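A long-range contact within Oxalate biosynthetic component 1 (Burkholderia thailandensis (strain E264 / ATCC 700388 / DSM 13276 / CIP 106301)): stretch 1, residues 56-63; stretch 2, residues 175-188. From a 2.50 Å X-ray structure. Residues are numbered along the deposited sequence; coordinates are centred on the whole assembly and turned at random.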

# COMPACT_ATOMS: atom_id res chain seq x y z
N PRO A 56 40.29 -16.16 -22.36
CA PRO A 56 40.79 -17.30 -23.13
C PRO A 56 39.78 -18.44 -23.24
O PRO A 56 38.71 -18.39 -22.63
CB PRO A 56 42.03 -17.74 -22.34
CG PRO A 56 41.79 -17.25 -20.95
CD PRO A 56 41.06 -15.95 -21.12
N ALA A 57 40.14 -19.47 -24.00
CA ALA A 57 39.30 -20.65 -24.13
C ALA A 57 39.22 -21.39 -22.79
O ALA A 57 40.05 -21.17 -21.90
CB ALA A 57 39.84 -21.57 -25.21
N GLY A 58 38.23 -22.27 -22.66
CA GLY A 58 38.09 -23.06 -21.45
C GLY A 58 36.81 -22.80 -20.67
O GLY A 58 36.52 -23.51 -19.71
N GLY A 59 36.05 -21.78 -21.07
CA GLY A 59 34.79 -21.47 -20.43
C GLY A 59 33.63 -22.29 -20.98
O GLY A 59 33.72 -22.83 -22.08
N ILE A 60 32.55 -22.37 -20.21
CA ILE A 60 31.38 -23.13 -20.63
C ILE A 60 30.18 -22.21 -20.87
O ILE A 60 30.08 -21.15 -20.27
CB ILE A 60 30.99 -24.20 -19.60
CG1 ILE A 60 30.62 -23.56 -18.27
CG2 ILE A 60 32.12 -25.20 -19.42
CD1 ILE A 60 30.25 -24.55 -17.20
N VAL A 61 29.27 -22.63 -21.75
CA VAL A 61 28.11 -21.82 -22.08
C VAL A 61 26.84 -22.66 -22.22
O VAL A 61 26.88 -23.83 -22.62
CB VAL A 61 28.33 -21.02 -23.39
CG1 VAL A 61 28.23 -21.93 -24.61
CG2 VAL A 61 27.35 -19.87 -23.50
N ARG A 62 25.71 -22.06 -21.86
CA ARG A 62 24.39 -22.65 -22.09
C ARG A 62 23.58 -21.67 -22.92
O ARG A 62 23.00 -20.72 -22.39
CB ARG A 62 23.68 -22.96 -20.77
CG ARG A 62 22.28 -23.53 -20.93
CD ARG A 62 22.31 -24.96 -21.45
NE ARG A 62 20.97 -25.54 -21.52
CZ ARG A 62 20.25 -25.64 -22.64
NH1 ARG A 62 20.76 -25.22 -23.79
NH2 ARG A 62 19.04 -26.18 -22.61
N GLU A 63 23.54 -21.90 -24.23
CA GLU A 63 22.88 -20.97 -25.14
C GLU A 63 21.78 -21.63 -25.96
O GLU A 63 21.86 -22.81 -26.29
CB GLU A 63 23.91 -20.33 -26.08
CG GLU A 63 24.65 -21.33 -26.96
CD GLU A 63 25.46 -20.65 -28.05
OE1 GLU A 63 25.10 -19.52 -28.44
OE2 GLU A 63 26.45 -21.24 -28.52
N VAL A 175 30.10 -32.21 -10.38
CA VAL A 175 29.36 -30.93 -10.55
C VAL A 175 29.43 -30.26 -11.93
O VAL A 175 28.39 -29.89 -12.50
CB VAL A 175 29.82 -29.88 -9.51
CG1 VAL A 175 29.14 -28.54 -9.75
CG2 VAL A 175 29.55 -30.38 -8.08
N LEU A 176 30.65 -30.13 -12.46
CA LEU A 176 30.85 -29.72 -13.85
C LEU A 176 30.23 -30.72 -14.83
O LEU A 176 30.00 -30.42 -15.99
CB LEU A 176 32.36 -29.58 -14.14
CG LEU A 176 32.80 -29.09 -15.53
CD1 LEU A 176 32.21 -27.72 -15.77
CD2 LEU A 176 34.32 -29.03 -15.61
N ASP A 177 29.97 -31.93 -14.34
CA ASP A 177 29.49 -33.02 -15.17
C ASP A 177 28.10 -32.72 -15.65
O ASP A 177 27.76 -32.93 -16.82
CB ASP A 177 29.49 -34.36 -14.39
CG ASP A 177 28.55 -34.36 -13.19
OD1 ASP A 177 28.05 -33.28 -12.81
OD2 ASP A 177 28.27 -35.44 -12.64
N SER A 178 27.30 -32.27 -14.68
CA SER A 178 25.87 -32.14 -14.86
C SER A 178 25.54 -31.04 -15.85
O SER A 178 24.54 -31.09 -16.57
CB SER A 178 25.18 -31.86 -13.51
OG SER A 178 23.76 -31.71 -13.67
N LEU A 179 26.39 -30.02 -15.87
CA LEU A 179 26.21 -28.93 -16.81
C LEU A 179 26.38 -29.46 -18.23
O LEU A 179 25.56 -29.18 -19.11
CB LEU A 179 27.19 -27.80 -16.52
CG LEU A 179 27.12 -27.30 -15.08
CD1 LEU A 179 28.16 -26.22 -14.80
CD2 LEU A 179 25.72 -26.79 -14.76
N PHE A 180 27.42 -30.25 -18.44
CA PHE A 180 27.66 -30.91 -19.72
C PHE A 180 26.51 -31.85 -20.08
O PHE A 180 26.10 -31.92 -21.24
CB PHE A 180 28.98 -31.67 -19.68
CG PHE A 180 30.19 -30.79 -19.68
CD1 PHE A 180 30.20 -29.61 -20.41
CD2 PHE A 180 31.32 -31.12 -18.95
CE1 PHE A 180 31.31 -28.79 -20.42
CE2 PHE A 180 32.43 -30.30 -18.95
CZ PHE A 180 32.42 -29.13 -19.69
N GLU A 181 25.99 -32.56 -19.08
CA GLU A 181 24.88 -33.48 -19.30
C GLU A 181 23.56 -32.74 -19.49
O GLU A 181 22.56 -33.32 -19.91
CB GLU A 181 24.76 -34.47 -18.14
N ASN A 182 23.55 -31.44 -19.18
CA ASN A 182 22.35 -30.63 -19.30
C ASN A 182 22.46 -29.52 -20.35
O ASN A 182 21.78 -28.50 -20.26
CB ASN A 182 21.98 -30.00 -17.96
CG ASN A 182 21.13 -30.92 -17.10
OD1 ASN A 182 20.90 -32.08 -17.45
ND2 ASN A 182 20.64 -30.40 -15.98
N GLY A 183 23.33 -29.71 -21.34
CA GLY A 183 23.39 -28.81 -22.47
C GLY A 183 24.52 -27.79 -22.50
O GLY A 183 24.73 -27.13 -23.52
N TRP A 184 25.24 -27.64 -21.39
CA TRP A 184 26.38 -26.73 -21.35
C TRP A 184 27.52 -27.30 -22.18
O TRP A 184 27.66 -28.52 -22.30
CB TRP A 184 26.85 -26.48 -19.92
CG TRP A 184 25.85 -25.81 -19.02
CD1 TRP A 184 24.64 -26.30 -18.62
CD2 TRP A 184 25.99 -24.54 -18.38
NE1 TRP A 184 24.02 -25.41 -17.79
CE2 TRP A 184 24.83 -24.32 -17.62
CE3 TRP A 184 26.99 -23.56 -18.38
CZ2 TRP A 184 24.63 -23.16 -16.87
CZ3 TRP A 184 26.80 -22.41 -17.63
CH2 TRP A 184 25.63 -22.22 -16.88
N ARG A 185 28.35 -26.43 -22.75
CA ARG A 185 29.46 -26.89 -23.58
C ARG A 185 30.63 -25.91 -23.59
O ARG A 185 30.47 -24.73 -23.29
CB ARG A 185 28.97 -27.15 -25.01
CG ARG A 185 28.59 -25.90 -25.78
CD ARG A 185 27.69 -26.25 -26.96
NE ARG A 185 27.92 -27.61 -27.43
CZ ARG A 185 27.11 -28.26 -28.26
NH1 ARG A 185 27.40 -29.50 -28.64
NH2 ARG A 185 26.02 -27.67 -28.72
N MET A 186 31.81 -26.42 -23.95
CA MET A 186 33.05 -25.64 -23.93
C MET A 186 33.09 -24.58 -25.02
O MET A 186 32.52 -24.75 -26.10
CB MET A 186 34.25 -26.57 -24.08
CG MET A 186 34.35 -27.64 -23.00
SD MET A 186 34.76 -26.96 -21.38
CE MET A 186 36.35 -26.21 -21.72
N CYS A 187 33.78 -23.48 -24.73
CA CYS A 187 33.90 -22.37 -25.68
C CYS A 187 35.36 -22.08 -26.00
O CYS A 187 36.26 -22.51 -25.28
CB CYS A 187 33.24 -21.11 -25.12
SG CYS A 187 31.73 -21.39 -24.20
N GLY A 188 35.57 -21.33 -27.08
CA GLY A 188 36.90 -20.85 -27.40
C GLY A 188 37.16 -19.52 -26.72
O GLY A 188 36.48 -19.16 -25.75

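The contact is built first from backbone. The strand beginning at Ile60 runs antiparallel to the segment around Arg185 and Met186, and four hydrogen bonds tie the two chains together. Val61 and Arg185 form the reciprocal pair: Val61 N donates to Arg185 O at 2.9 Å, and Arg185 N returns to Val61 O at 3.0 Å. Beyond them the ladder loosens into loop but keeps bonding, with Cys187 N to Gly59 O at 2.7 Å and Gly58 N to Cys187 O at 3.3 Å, the latter long but nearly straight. CA-H...O contacts fill the gaps between rungs: Ile60 CA lies 3.2 Å from Arg185 O, and Trp184 CA 3.2 Å from Val61 O.

Alternation along the strand then sorts the side chains. On the face carrying Ile60 and Met186, Ile60 is the main apolar plug, covered by the other stretch over 119 Å². Its CD1 reaches Leu179 CD1 and Trp184 CE3, both at 3.6 Å, while its CG2 meets Met186 SD at 3.7 Å and Phe180 CE1 at 3.8 Å. One branched residue thus joins the helix to the bridge partner beside it. Val61 points to the other face, where its CB packs 3.5 Å from Cys187 SG.

Arg62 shows how a charged residue can serve a buried apolar contact. Its CB sits over the five-membered ring of Trp184, 3.7 Å from the centroid in a CH-pi contact, and its guanidinium NH1 and NH2 are hydrogen-bonded elsewhere in the structure.

At Gly183 the absence of a side chain makes room for Arg62. Gly183 lies with its CA over one face of that guanidinium; a CB there would come 2.9 Å from Arg62 NE, a clash, and the backbone angles of Gly183 and Gly58 each call for glycine on their own.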